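Local coordinates for protein intradiol ring-cleavage dioxygenase (Streptomyces sp. SirexAA-E, PDB 4ILT) that is a secreted iron(III) enzyme that probably opens the aromatic ring of catechol-type compounds by intradiol cleavage between the two hydroxyl-bearing carbons, at residues A[5-10]-A[126-131]; A[36-41]-A[77-82]; A[45-50]-A[150-155]; A[89-94]-A[118-123]. All coordinates share one frame; numbering follows the deposited sequence.

Interaction 1 of 4, residues A[5-10]-A[126-131]; sequences PDQMEG and DALFDP
Pro5 opens the contact, with ring carbon CG 3.9 Å from OD2 of Asp130. Here the N-terminal loop passes the long connection between strands 111-116 and 136-138. The carboxylate of Asp130 has polar partners of its own. OD1 accepts from the backbone N of Ala132, and OD2 takes a water.

Gln7 makes the main polar link. Its side chain runs extended beyond CG; it and Leu128 lie alongside each other and point opposite ways. CG stands anti to the carbonyl carbon (chi1 -62°), which sends the amide across to the other loop. NE2 donates to the backbone O of Leu128, with 147° at the hydrogen. The modelled length is very short and therefore doubtful at this resolution. NE2 also donates to the water, 3.0 Å from its oxygen. That water in turn donates to Asp130 OD2 at 2.7 Å. The other amide atom, OE1, is hydrogen-bonded to the hydroxyl of Tyr116.

Met8 supplies the apolar end. Its chain bends at chi3 (29°), and CE comes to 4.0 Å from Leu128 CD1, the two side chains crossing at about a right angle. Leu128 itself sits in an Asx turn, in which its N donates to Asp126 OD1 at 2.8 Å. Its side chain lies about 7 Å from the iron, which is bound by Tyr63, His98 and His100.

The chemistry is therefore divided. The Gln7 amide reaches a carbonyl directly and a carboxylate through water, and its bonds to Tyr116 and the water would favour one orientation. A small apolar touch lies at the Met8 end.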
# COMPACT_ATOMS: atom_id res chain seq x y z
N PRO A 5 -3.58 2.96 11.88
CA PRO A 5 -4.14 1.77 12.51
C PRO A 5 -3.51 0.54 11.92
O PRO A 5 -3.15 0.59 10.76
CB PRO A 5 -5.61 1.80 12.08
CG PRO A 5 -5.86 3.12 11.53
CD PRO A 5 -4.57 3.67 11.06
N ASP A 6 -3.37 -0.52 12.69
CA ASP A 6 -2.92 -1.81 12.17
C ASP A 6 -4.13 -2.64 11.75
O ASP A 6 -5.22 -2.48 12.30
CB ASP A 6 -2.15 -2.57 13.24
CG ASP A 6 -2.99 -2.85 14.48
OD1 ASP A 6 -3.69 -1.92 14.94
OD2 ASP A 6 -2.97 -4.00 14.98
N GLN A 7 -3.95 -3.50 10.75
CA GLN A 7 -4.98 -4.46 10.34
C GLN A 7 -4.39 -5.85 10.10
O GLN A 7 -3.18 -6.06 10.25
CB GLN A 7 -5.73 -3.97 9.10
CG GLN A 7 -6.49 -2.66 9.30
CD GLN A 7 -7.64 -2.51 8.32
OE1 GLN A 7 -7.63 -3.07 7.22
NE2 GLN A 7 -8.65 -1.74 8.72
N MET A 8 -5.25 -6.81 9.78
CA MET A 8 -4.83 -8.16 9.41
C MET A 8 -3.83 -8.18 8.24
O MET A 8 -3.97 -7.42 7.27
CB MET A 8 -6.05 -8.97 8.99
CG MET A 8 -6.74 -9.76 10.09
SD MET A 8 -8.29 -10.45 9.49
CE MET A 8 -7.91 -10.64 7.74
N GLU A 9 -2.89 -9.12 8.30
CA GLU A 9 -2.01 -9.45 7.19
C GLU A 9 -2.82 -10.09 6.05
O GLU A 9 -2.49 -9.93 4.87
CB GLU A 9 -0.95 -10.43 7.68
CG GLU A 9 0.40 -10.38 7.02
CD GLU A 9 1.38 -11.32 7.72
OE1 GLU A 9 2.25 -10.84 8.49
OE2 GLU A 9 1.28 -12.55 7.51
N GLY A 10 -3.85 -10.84 6.40
CA GLY A 10 -4.58 -11.60 5.42
C GLY A 10 -3.83 -12.88 5.08
O GLY A 10 -2.76 -13.13 5.64
N ASP A 126 -17.47 -4.57 3.85
CA ASP A 126 -16.22 -5.16 4.37
C ASP A 126 -15.94 -4.59 5.76
O ASP A 126 -15.93 -3.37 5.97
CB ASP A 126 -15.04 -4.92 3.41
CG ASP A 126 -13.76 -5.68 3.83
OD1 ASP A 126 -13.61 -6.06 5.02
OD2 ASP A 126 -12.90 -5.92 2.96
N ALA A 127 -15.73 -5.49 6.71
CA ALA A 127 -15.59 -5.09 8.10
C ALA A 127 -14.23 -4.48 8.34
O ALA A 127 -14.07 -3.69 9.27
CB ALA A 127 -15.83 -6.27 9.02
N LEU A 128 -13.24 -4.85 7.52
CA LEU A 128 -11.88 -4.33 7.66
C LEU A 128 -11.73 -2.89 7.15
O LEU A 128 -10.75 -2.22 7.46
CB LEU A 128 -10.86 -5.21 6.93
CG LEU A 128 -10.42 -6.55 7.50
CD1 LEU A 128 -9.32 -7.10 6.60
CD2 LEU A 128 -9.92 -6.39 8.91
N PHE A 129 -12.70 -2.44 6.35
CA PHE A 129 -12.65 -1.08 5.84
C PHE A 129 -12.68 -0.08 6.99
O PHE A 129 -13.51 -0.18 7.90
CB PHE A 129 -13.78 -0.78 4.86
CG PHE A 129 -13.83 0.66 4.44
CD1 PHE A 129 -13.03 1.12 3.40
CD2 PHE A 129 -14.66 1.57 5.09
CE1 PHE A 129 -13.08 2.45 3.00
CE2 PHE A 129 -14.70 2.90 4.71
CZ PHE A 129 -13.91 3.34 3.67
N ASP A 130 -11.77 0.88 6.90
CA ASP A 130 -11.55 1.90 7.92
C ASP A 130 -11.22 3.21 7.22
O ASP A 130 -10.27 3.27 6.43
CB ASP A 130 -10.37 1.48 8.79
CG ASP A 130 -10.14 2.41 9.96
OD1 ASP A 130 -10.52 3.60 9.85
OD2 ASP A 130 -9.55 1.94 10.97
N PRO A 131 -11.97 4.28 7.51
CA PRO A 131 -11.68 5.59 6.89
C PRO A 131 -10.23 6.07 7.07
O PRO A 131 -9.66 6.67 6.16
CB PRO A 131 -12.68 6.53 7.58
CG PRO A 131 -13.84 5.65 7.90
CD PRO A 131 -13.24 4.30 8.27
O HOH W 1 -8.57 -0.54 11.44

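Interaction 2 of 4, residues A[36-41]-A[77-82]; sequences SGYVFG and GADGSF
Gly37 and Phe82 form an antiparallel hydrogen-bonded pair between strands 32-40 and 81-87, at the edge of a sheet in the beta sandwich of intradiol dioxygenases. Gly37 N donates to Phe82 O at 3.2 Å, and Phe82 N donates back to Gly37 O at 2.8 Å. Next along, Tyr38 and Ser81 are a non-hydrogen-bonded pair. Val39 N then reaches Gly80 O at 3.2 Å.

Side chains pack on both faces of the sheet. The Phe82 ring turns back over the neighbouring strand because CG lies between its own backbone N and carbonyl carbon (chi1 71°). One face of the ring covers the peptide bond between Ser36 and Gly37, with Gly37 N 3.3 Å above the ring plane. Without the ring, as with an alanine here, this peptide would probably lose its cover and a gap would open beside Phe150, Leu52 and Phe54, which also meet Phe82. On the opposite face of the sheet, the Tyr38 ring reaches Ser81 and the end of the turn, with CE1 3.6 Å from Ser81 CB. Gly80 C lies at the edge of that ring.

Further out, a type I turn from Gly77 to Gly80 brings the chain into strand 81-87. At Gly80's backbone angles a CB would be jammed against the carbonyl O of Asp79, which calls for glycine. On the far side, strand 144-151 flanks strand 32-40, and Asp149 OD1 accepts from Tyr38 N. Asp79 bonds within its own segment: its OD1 takes a weak bond from Ser81 N and accepts from Ser81 OG at 3.2 Å, on the syn side and 17° out of the carboxylate plane.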
# COMPACT_ATOMS: atom_id res chain seq x y z
N SER A 36 1.72 7.38 -3.65
CA SER A 36 2.88 8.10 -3.11
C SER A 36 2.45 8.85 -1.87
O SER A 36 1.25 9.08 -1.68
CB SER A 36 3.48 9.07 -4.12
OG SER A 36 2.54 10.06 -4.51
N GLY A 37 3.40 9.24 -1.05
CA GLY A 37 3.09 10.04 0.13
C GLY A 37 4.29 10.17 1.04
O GLY A 37 5.44 10.05 0.61
N TYR A 38 4.03 10.43 2.31
CA TYR A 38 5.12 10.48 3.27
C TYR A 38 4.86 9.52 4.41
O TYR A 38 3.73 9.04 4.62
CB TYR A 38 5.29 11.90 3.82
CG TYR A 38 5.61 12.87 2.74
CD1 TYR A 38 6.91 13.10 2.36
CD2 TYR A 38 4.60 13.56 2.08
CE1 TYR A 38 7.21 13.97 1.36
CE2 TYR A 38 4.89 14.43 1.09
CZ TYR A 38 6.20 14.63 0.73
OH TYR A 38 6.52 15.50 -0.28
N VAL A 39 5.92 9.27 5.16
CA VAL A 39 5.80 8.65 6.45
C VAL A 39 6.24 9.69 7.45
O VAL A 39 7.36 10.18 7.36
CB VAL A 39 6.69 7.40 6.61
CG1 VAL A 39 6.68 6.94 8.05
CG2 VAL A 39 6.22 6.28 5.69
N PHE A 40 5.37 10.04 8.38
CA PHE A 40 5.73 10.99 9.42
C PHE A 40 5.87 10.21 10.70
O PHE A 40 5.29 9.15 10.85
CB PHE A 40 4.67 12.07 9.58
CG PHE A 40 4.47 12.91 8.35
CD1 PHE A 40 5.38 13.89 8.02
CD2 PHE A 40 3.39 12.70 7.51
CE1 PHE A 40 5.19 14.67 6.88
CE2 PHE A 40 3.22 13.46 6.36
CZ PHE A 40 4.11 14.44 6.05
N GLY A 41 6.67 10.74 11.63
CA GLY A 41 6.78 10.17 12.95
C GLY A 41 6.05 11.07 13.93
O GLY A 41 5.11 11.76 13.53
N GLY A 77 12.55 8.16 1.09
CA GLY A 77 13.72 8.95 0.83
C GLY A 77 14.09 9.81 2.02
O GLY A 77 13.49 9.74 3.09
N ALA A 78 15.10 10.64 1.80
CA ALA A 78 15.61 11.56 2.81
C ALA A 78 14.56 12.59 3.24
O ALA A 78 14.58 13.08 4.37
CB ALA A 78 16.88 12.25 2.29
N ASP A 79 13.63 12.92 2.34
CA ASP A 79 12.58 13.87 2.68
C ASP A 79 11.29 13.20 3.19
O ASP A 79 10.29 13.87 3.44
CB ASP A 79 12.27 14.79 1.50
CG ASP A 79 11.60 14.06 0.36
OD1 ASP A 79 11.78 12.83 0.26
OD2 ASP A 79 10.89 14.72 -0.43
N GLY A 80 11.35 11.88 3.37
CA GLY A 80 10.26 11.12 3.94
C GLY A 80 9.30 10.54 2.93
O GLY A 80 8.39 9.81 3.28
N SER A 81 9.50 10.85 1.67
CA SER A 81 8.54 10.44 0.65
C SER A 81 8.67 8.98 0.28
O SER A 81 9.74 8.37 0.43
CB SER A 81 8.69 11.29 -0.61
OG SER A 81 9.82 10.91 -1.36
N PHE A 82 7.58 8.41 -0.22
CA PHE A 82 7.63 7.09 -0.83
C PHE A 82 6.89 7.09 -2.16
O PHE A 82 6.03 7.95 -2.41
CB PHE A 82 7.06 6.05 0.11
CG PHE A 82 5.56 6.14 0.30
CD1 PHE A 82 4.70 5.45 -0.55
CD2 PHE A 82 5.03 6.91 1.31
CE1 PHE A 82 3.34 5.53 -0.38
CE2 PHE A 82 3.68 6.98 1.48
CZ PHE A 82 2.83 6.30 0.64

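Interaction 3 of 4, residues A[45-50]-A[150-155]; sequences KPLTGV and FVLDVA
Leu47 and Leu152 meet obliquely, CD1 of Leu47 lying 4.1 Å from CB of Leu152. The two leucines adopt the same conformation. In each, CG is anti to the carbonyl carbon, with chi1 near -60°, and chi2 is extended. This carries both branched ends toward each other between the loop and the C-terminal segment.

Leu47 CD1 also approaches Val154, at 4.2 Å from CG1. One methyl of Leu47 thus serves two partners. Leu152 uses its own CD1 for Val50, with Val50 CG1 at 4.0 Å. These two side chains run side by side with their ends pointing in opposite senses. In Val50, CG1 is anti to the backbone N (chi1 -177°), which turns this methyl toward Leu152.

At the exposed end, Lys45 stretches out along its aliphatic part and bends only at chi4 (-91°). The bend leaves NZ 3.4 Å from the backbone O of Ala155, the last residue of the chain.

Val39 of strand 32-40 is common ground, touched by Leu47, Val50 and Leu152. Asp153 turns away from the cluster, is the centre of an inverse gamma turn, and forms a salt bridge with Arg42.

The small apolar cluster packs the lead-in to strand 51-55 of one sheet against the chain leaving strand 144-151 of the other. It lies at one end of the two-sheet beta sandwich of the intradiol dioxygenase fold.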
# COMPACT_ATOMS: atom_id res chain seq x y z
N LYS A 45 7.62 14.98 12.02
CA LYS A 45 8.93 14.72 11.44
C LYS A 45 8.82 13.74 10.28
O LYS A 45 8.45 12.59 10.48
CB LYS A 45 9.88 14.16 12.49
CG LYS A 45 11.17 13.60 11.91
CD LYS A 45 12.31 13.73 12.90
CE LYS A 45 13.49 12.90 12.47
NZ LYS A 45 13.29 11.57 13.12
N PRO A 46 9.12 14.19 9.05
CA PRO A 46 9.15 13.20 7.98
C PRO A 46 10.29 12.20 8.23
O PRO A 46 11.42 12.59 8.55
CB PRO A 46 9.37 14.04 6.71
CG PRO A 46 9.86 15.37 7.20
CD PRO A 46 9.28 15.57 8.55
N LEU A 47 9.97 10.92 8.09
CA LEU A 47 10.88 9.85 8.49
C LEU A 47 11.61 9.28 7.30
O LEU A 47 11.05 9.12 6.22
CB LEU A 47 10.12 8.73 9.22
CG LEU A 47 9.40 9.07 10.53
CD1 LEU A 47 8.64 7.86 11.06
CD2 LEU A 47 10.34 9.63 11.58
N THR A 48 12.90 9.05 7.50
CA THR A 48 13.79 8.54 6.47
C THR A 48 14.14 7.07 6.72
O THR A 48 14.12 6.60 7.88
CB THR A 48 15.05 9.42 6.39
OG1 THR A 48 15.84 9.01 5.27
CG2 THR A 48 15.87 9.32 7.67
N GLY A 49 14.41 6.32 5.65
CA GLY A 49 14.85 4.93 5.74
C GLY A 49 13.83 3.98 6.35
O GLY A 49 14.21 2.93 6.90
N VAL A 50 12.54 4.34 6.28
CA VAL A 50 11.46 3.48 6.77
C VAL A 50 11.07 2.42 5.73
O VAL A 50 10.74 2.74 4.59
CB VAL A 50 10.20 4.30 7.12
CG1 VAL A 50 9.12 3.39 7.68
CG2 VAL A 50 10.52 5.39 8.13
N PHE A 150 1.54 7.82 6.08
CA PHE A 150 1.59 6.97 7.27
C PHE A 150 2.02 7.84 8.45
O PHE A 150 2.86 8.71 8.30
CB PHE A 150 2.61 5.87 7.11
CG PHE A 150 2.31 4.93 6.01
CD1 PHE A 150 2.78 5.17 4.74
CD2 PHE A 150 1.56 3.79 6.24
CE1 PHE A 150 2.51 4.30 3.71
CE2 PHE A 150 1.30 2.90 5.21
CZ PHE A 150 1.77 3.16 3.95
N VAL A 151 1.49 7.56 9.63
CA VAL A 151 1.93 8.26 10.81
C VAL A 151 2.37 7.19 11.78
O VAL A 151 1.57 6.37 12.22
CB VAL A 151 0.79 9.11 11.40
CG1 VAL A 151 1.21 9.69 12.74
CG2 VAL A 151 0.41 10.22 10.42
N LEU A 152 3.65 7.22 12.13
CA LEU A 152 4.21 6.21 13.03
C LEU A 152 4.55 6.78 14.42
O LEU A 152 5.17 7.83 14.56
CB LEU A 152 5.46 5.57 12.41
CG LEU A 152 5.23 4.85 11.07
CD1 LEU A 152 6.51 4.24 10.54
CD2 LEU A 152 4.14 3.80 11.24
N ASP A 153 4.12 6.08 15.45
CA ASP A 153 4.42 6.54 16.79
C ASP A 153 5.88 6.36 17.09
O ASP A 153 6.26 5.43 17.80
CB ASP A 153 3.60 5.74 17.79
CG ASP A 153 3.80 6.23 19.17
OD1 ASP A 153 4.29 7.37 19.31
OD2 ASP A 153 3.46 5.47 20.10
N VAL A 154 6.70 7.26 16.56
CA VAL A 154 8.14 7.12 16.67
C VAL A 154 8.87 8.46 16.48
O VAL A 154 8.54 9.24 15.58
CB VAL A 154 8.61 6.06 15.63
CG1 VAL A 154 9.87 6.49 14.89
CG2 VAL A 154 8.78 4.71 16.29
N ALA A 155 9.83 8.77 17.35
CA ALA A 155 10.62 9.99 17.21
C ALA A 155 12.02 9.73 16.63
O ALA A 155 12.17 9.37 15.46
CB ALA A 155 10.71 10.74 18.52

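Interaction 4 of 4, residues A[89-94]-A[118-123]; sequences PGLYPG and PGEPRN
Leu91 packs its aliphatic side chain against the flat end of Arg122. Leu91 CB sits over one guanidinium face, 3.5 Å above the plane and offset toward the rim. CD1 adds a contact at 3.8 Å to Arg122 CZ. The two side chains come from opposite directions, the arginine extended from CG to NE. Leu91 CD2 also lies 4.0 Å from Glu120 OE2. The other oxygen of that carboxylate, OE1, forms a salt bridge with Arg97.

The polar contacts gather round the guanidinium rim. Tyr92 O lies at the edge, 3.1 Å from NH2. The same nitrogen is hydrogen-bonded to the backbone O of Arg95. NH1 donates to a water at 3.0 Å, and the water donates to Leu91 O at 3.0 Å.

With a leucine at Arg122 the Arg95 carbonyl would probably lose this donor, and the water its link to the 118-123 loop.

The contact joins two surface loops, of which 89-94 carries Tyr92. The side chain of Tyr92 is about 6 Å from the bound iron. Its hydroxyl is hydrogen-bonded to Tyr12. This probably places the contact at the loop-built rim of the intradiol dioxygenase fold, near its iron(III) site.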
# COMPACT_ATOMS: atom_id res chain seq x y z
N PRO A 89 -5.81 -2.97 -7.99
CA PRO A 89 -6.08 -4.40 -7.77
C PRO A 89 -7.55 -4.74 -7.91
O PRO A 89 -8.41 -3.87 -7.73
CB PRO A 89 -5.59 -4.65 -6.33
CG PRO A 89 -5.72 -3.34 -5.66
CD PRO A 89 -5.42 -2.28 -6.75
N GLY A 90 -7.84 -5.98 -8.31
CA GLY A 90 -9.21 -6.41 -8.49
C GLY A 90 -9.81 -6.89 -7.19
O GLY A 90 -9.11 -7.05 -6.17
N LEU A 91 -11.12 -7.12 -7.21
CA LEU A 91 -11.83 -7.51 -6.02
C LEU A 91 -11.62 -8.99 -5.75
O LEU A 91 -12.15 -9.84 -6.46
CB LEU A 91 -13.32 -7.24 -6.17
CG LEU A 91 -13.67 -5.80 -6.51
CD1 LEU A 91 -15.14 -5.76 -6.78
CD2 LEU A 91 -13.24 -4.84 -5.39
N TYR A 92 -10.83 -9.30 -4.73
CA TYR A 92 -10.75 -10.66 -4.22
C TYR A 92 -12.06 -10.97 -3.49
O TYR A 92 -12.61 -10.12 -2.77
CB TYR A 92 -9.52 -10.77 -3.31
CG TYR A 92 -9.40 -12.04 -2.54
CD1 TYR A 92 -8.80 -13.17 -3.09
CD2 TYR A 92 -9.84 -12.11 -1.23
CE1 TYR A 92 -8.67 -14.37 -2.35
CE2 TYR A 92 -9.71 -13.28 -0.48
CZ TYR A 92 -9.13 -14.40 -1.04
OH TYR A 92 -9.03 -15.54 -0.27
N PRO A 93 -12.58 -12.19 -3.67
CA PRO A 93 -13.87 -12.58 -3.07
C PRO A 93 -13.98 -12.34 -1.55
O PRO A 93 -13.20 -12.87 -0.77
CB PRO A 93 -13.94 -14.08 -3.38
CG PRO A 93 -13.13 -14.23 -4.65
CD PRO A 93 -12.04 -13.21 -4.58
N GLY A 94 -14.97 -11.54 -1.16
CA GLY A 94 -15.23 -11.27 0.24
C GLY A 94 -14.56 -10.03 0.82
O GLY A 94 -14.84 -9.64 1.95
N PRO A 118 -11.48 5.09 -2.38
CA PRO A 118 -12.76 5.81 -2.18
C PRO A 118 -13.87 5.30 -3.10
O PRO A 118 -13.59 4.92 -4.23
CB PRO A 118 -12.43 7.25 -2.57
CG PRO A 118 -10.95 7.29 -2.81
CD PRO A 118 -10.48 5.92 -3.07
N GLY A 119 -15.11 5.26 -2.61
CA GLY A 119 -16.27 4.97 -3.45
C GLY A 119 -16.43 3.56 -3.97
O GLY A 119 -17.21 3.32 -4.89
N GLU A 120 -15.67 2.62 -3.42
CA GLU A 120 -15.90 1.20 -3.64
C GLU A 120 -17.18 0.78 -2.92
O GLU A 120 -17.30 1.03 -1.72
CB GLU A 120 -14.73 0.38 -3.10
CG GLU A 120 -13.48 0.38 -3.94
CD GLU A 120 -13.71 -0.04 -5.38
OE1 GLU A 120 -13.13 0.61 -6.28
OE2 GLU A 120 -14.41 -1.05 -5.62
N PRO A 121 -18.16 0.21 -3.64
CA PRO A 121 -19.39 -0.31 -3.00
C PRO A 121 -19.15 -1.28 -1.83
O PRO A 121 -19.86 -1.19 -0.82
CB PRO A 121 -20.09 -1.03 -4.16
CG PRO A 121 -19.67 -0.25 -5.38
CD PRO A 121 -18.24 0.21 -5.11
N ARG A 122 -18.16 -2.15 -1.93
CA ARG A 122 -17.87 -3.09 -0.84
C ARG A 122 -17.32 -2.42 0.43
O ARG A 122 -17.04 -3.08 1.42
CB ARG A 122 -16.90 -4.18 -1.29
CG ARG A 122 -17.45 -5.15 -2.28
CD ARG A 122 -16.53 -6.34 -2.46
NE ARG A 122 -16.94 -7.10 -3.63
CZ ARG A 122 -16.32 -8.17 -4.11
NH1 ARG A 122 -16.80 -8.78 -5.20
NH2 ARG A 122 -15.24 -8.66 -3.51
N ASN A 123 -17.17 -1.10 0.40
CA ASN A 123 -16.77 -0.42 1.61
C ASN A 123 -17.90 -0.45 2.62
O ASN A 123 -17.65 -0.44 3.82
CB ASN A 123 -16.31 1.02 1.35
CG ASN A 123 -14.94 1.08 0.67
OD1 ASN A 123 -14.21 0.09 0.58
ND2 ASN A 123 -14.58 2.27 0.21
O HOH W 2 -14.80 -11.03 -5.62

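Overall arrangement
The four contacts fall into two groups. Interactions 2 and 3 have centres 8 Å apart. They share the sheet in which strands 32-40 and 144-151 are neighbours; Phe40 O and Leu152 N probably share a hydrogen bond, and Val39 O with Leu47 N probably links the loop 45-50 to strand 32-40. Interactions 1 and 4 are loop contacts near the iron, with centres 13 Å apart, and touch through Phe129 and Asn123. Interactions 3 and 4 lie on opposite sides of the chain's centre, 29 Å between centres. Along the chain, interaction 1 encloses 2 and 4, while interaction 3 crosses both 1 and 2. Distant parts of the sequence thus meet at one end of the sandwich and near the metal at the other.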